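Long-range contact in shikimate 5-dehydrogenase AroE (5-dehydroshikimate reductase) (Mycobacterium tuberculosis, PDB 4P4G), which probably catalyses the NADP-dependent interconversion of 3-dehydroshikimate and shikimate, the fourth step of the pathway to chorismate: residues A[201-210]-A[221-229]. Sequence-based numbering, arbitrary orientation.
Sequences AGTLAAIPVL and PLAAAVGSA
L222 of helix 221-229 lies between L204 of the short helix 201-204 and L210 at the start of strand 209-212, while V226, one turn further on, meets the turn at I207 and the strand at L210: a worked example of how a helix is seated in a beta-alpha-beta crossover. The L222 fork does this with its two methyls: CD1 goes to L204, lying 3.7 Å from L204 CB, while CD2 goes to L210, 3.9 Å from L210 CD1. Against L204 the meeting is at roughly a right angle; against L210 it is slanted. In L210, chi1 161° turns the branch toward the helix, and chi2 69° sets CD2 against the helix backbone, 3.7 Å from A223 CA. V226 divides its branches in turn. Its CG1 lies off the oxygen end of the I207 carbonyl, 3.8 Å from I207 O, and its CG2 touches both I207 CG2 and L210 CD2, at 3.9 and 4.0 Å.

Along the flank, small residues line the close approach of the backbones. A201 CB and A225 CB touch at 3.8 Å, A205 CB rests near the A225 carbonyl, and A229 CB lies 3.3 Å from A205 O. Beyond, L204 and I207 anchor 201-210 on L188 of strand 187-190, while A223 and V226 pack on V233 of strand 232-234, tying helix 221-229 to the parallel sheet of the Rossmann-type domain. No hydrogen bond joins the two segments; backbone bonds run within helix 221-229, weakly from A205 N to A201 O, and from strand 209-212 to its sheet neighbours. Cohesion across this contact therefore rests on van der Waals packing of methyls against methyls and carbonyl oxygens.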
# COMPACT_ATOMS: atom_id res chain seq x y z
N ALA A 201 -5.50 -20.26 0.37
CA ALA A 201 -6.45 -19.68 1.31
C ALA A 201 -6.82 -20.64 2.44
O ALA A 201 -7.03 -20.20 3.57
CB ALA A 201 -7.70 -19.19 0.59
N GLY A 202 -6.86 -21.93 2.15
CA GLY A 202 -7.19 -22.93 3.16
C GLY A 202 -6.14 -22.98 4.26
O GLY A 202 -6.46 -23.15 5.44
N THR A 203 -4.88 -22.83 3.87
CA THR A 203 -3.77 -22.83 4.81
C THR A 203 -3.71 -21.51 5.59
O THR A 203 -3.46 -21.50 6.80
CB THR A 203 -2.44 -23.07 4.08
OG1 THR A 203 -2.48 -24.36 3.46
CG2 THR A 203 -1.27 -23.02 5.05
N LEU A 204 -3.93 -20.41 4.89
CA LEU A 204 -3.88 -19.07 5.48
C LEU A 204 -5.11 -18.72 6.32
O LEU A 204 -5.06 -17.80 7.13
CB LEU A 204 -3.68 -18.03 4.38
CG LEU A 204 -2.41 -18.11 3.52
CD1 LEU A 204 -2.60 -17.21 2.30
CD2 LEU A 204 -1.19 -17.71 4.31
N ALA A 205 -6.21 -19.47 6.14
CA ALA A 205 -7.51 -19.10 6.72
C ALA A 205 -7.48 -18.98 8.24
O ALA A 205 -8.32 -18.30 8.83
CB ALA A 205 -8.58 -20.08 6.30
N ALA A 206 -6.53 -19.67 8.87
CA ALA A 206 -6.43 -19.73 10.32
C ALA A 206 -5.84 -18.48 10.98
O ALA A 206 -5.74 -18.42 12.20
CB ALA A 206 -5.65 -20.96 10.74
N ILE A 207 -5.45 -17.49 10.18
CA ILE A 207 -4.84 -16.28 10.74
C ILE A 207 -5.90 -15.46 11.47
O ILE A 207 -7.02 -15.31 10.98
CB ILE A 207 -4.15 -15.43 9.64
CG1 ILE A 207 -3.17 -14.43 10.25
CG2 ILE A 207 -5.16 -14.71 8.77
CD1 ILE A 207 -1.83 -15.04 10.58
N PRO A 208 -5.55 -14.93 12.66
CA PRO A 208 -6.53 -14.18 13.46
C PRO A 208 -6.97 -12.85 12.83
O PRO A 208 -8.11 -12.43 13.04
CB PRO A 208 -5.77 -13.92 14.77
CG PRO A 208 -4.75 -15.03 14.84
CD PRO A 208 -4.32 -15.24 13.43
N VAL A 209 -6.06 -12.19 12.12
CA VAL A 209 -6.34 -10.89 11.50
C VAL A 209 -5.73 -10.86 10.11
O VAL A 209 -4.56 -11.24 9.93
CB VAL A 209 -5.74 -9.72 12.30
CG1 VAL A 209 -6.09 -8.37 11.66
CG2 VAL A 209 -6.19 -9.74 13.74
N LEU A 210 -6.51 -10.42 9.12
CA LEU A 210 -6.05 -10.29 7.75
C LEU A 210 -6.22 -8.86 7.28
O LEU A 210 -7.33 -8.30 7.36
CB LEU A 210 -6.87 -11.18 6.81
CG LEU A 210 -6.82 -10.81 5.32
CD1 LEU A 210 -5.44 -11.10 4.71
CD2 LEU A 210 -7.91 -11.53 4.53
N PRO A 221 -10.91 -14.41 -2.46
CA PRO A 221 -11.01 -15.77 -1.90
C PRO A 221 -10.35 -15.88 -0.54
O PRO A 221 -10.90 -16.55 0.36
CB PRO A 221 -10.29 -16.63 -2.95
CG PRO A 221 -10.59 -15.91 -4.24
CD PRO A 221 -10.51 -14.44 -3.88
N LEU A 222 -9.19 -15.24 -0.37
CA LEU A 222 -8.49 -15.23 0.91
C LEU A 222 -9.33 -14.60 2.01
O LEU A 222 -9.43 -15.14 3.11
CB LEU A 222 -7.17 -14.47 0.77
CG LEU A 222 -6.35 -14.43 2.06
CD1 LEU A 222 -6.09 -15.85 2.56
CD2 LEU A 222 -5.05 -13.66 1.86
N ALA A 223 -9.94 -13.45 1.72
CA ALA A 223 -10.80 -12.78 2.68
C ALA A 223 -12.02 -13.63 3.06
O ALA A 223 -12.42 -13.67 4.21
CB ALA A 223 -11.24 -11.42 2.15
N ALA A 224 -12.61 -14.31 2.08
CA ALA A 224 -13.74 -15.19 2.36
C ALA A 224 -13.35 -16.33 3.29
O ALA A 224 -14.12 -16.74 4.15
CB ALA A 224 -14.35 -15.73 1.08
N ALA A 225 -12.14 -16.86 3.08
CA ALA A 225 -11.64 -17.98 3.87
C ALA A 225 -11.38 -17.59 5.33
O ALA A 225 -11.81 -18.28 6.26
CB ALA A 225 -10.36 -18.53 3.23
N VAL A 226 -10.65 -16.50 5.52
CA VAL A 226 -10.37 -15.97 6.86
C VAL A 226 -11.67 -15.62 7.58
O VAL A 226 -11.87 -15.99 8.74
CB VAL A 226 -9.44 -14.73 6.79
CG1 VAL A 226 -9.30 -14.08 8.15
CG2 VAL A 226 -8.07 -15.13 6.26
N GLY A 227 -12.56 -14.90 6.89
CA GLY A 227 -13.84 -14.52 7.46
C GLY A 227 -14.64 -15.73 7.92
O GLY A 227 -15.19 -15.77 9.03
N SER A 228 -14.70 -16.74 7.06
CA SER A 228 -15.43 -17.96 7.40
C SER A 228 -14.84 -18.66 8.63
O SER A 228 -15.57 -19.24 9.43
CB SER A 228 -15.45 -18.91 6.20
OG SER A 228 -16.40 -19.94 6.40
N ALA A 229 -13.52 -18.60 8.76
CA ALA A 229 -12.78 -19.29 9.82
C ALA A 229 -12.87 -18.59 11.17
O ALA A 229 -12.44 -19.13 12.19
CB ALA A 229 -11.32 -19.47 9.42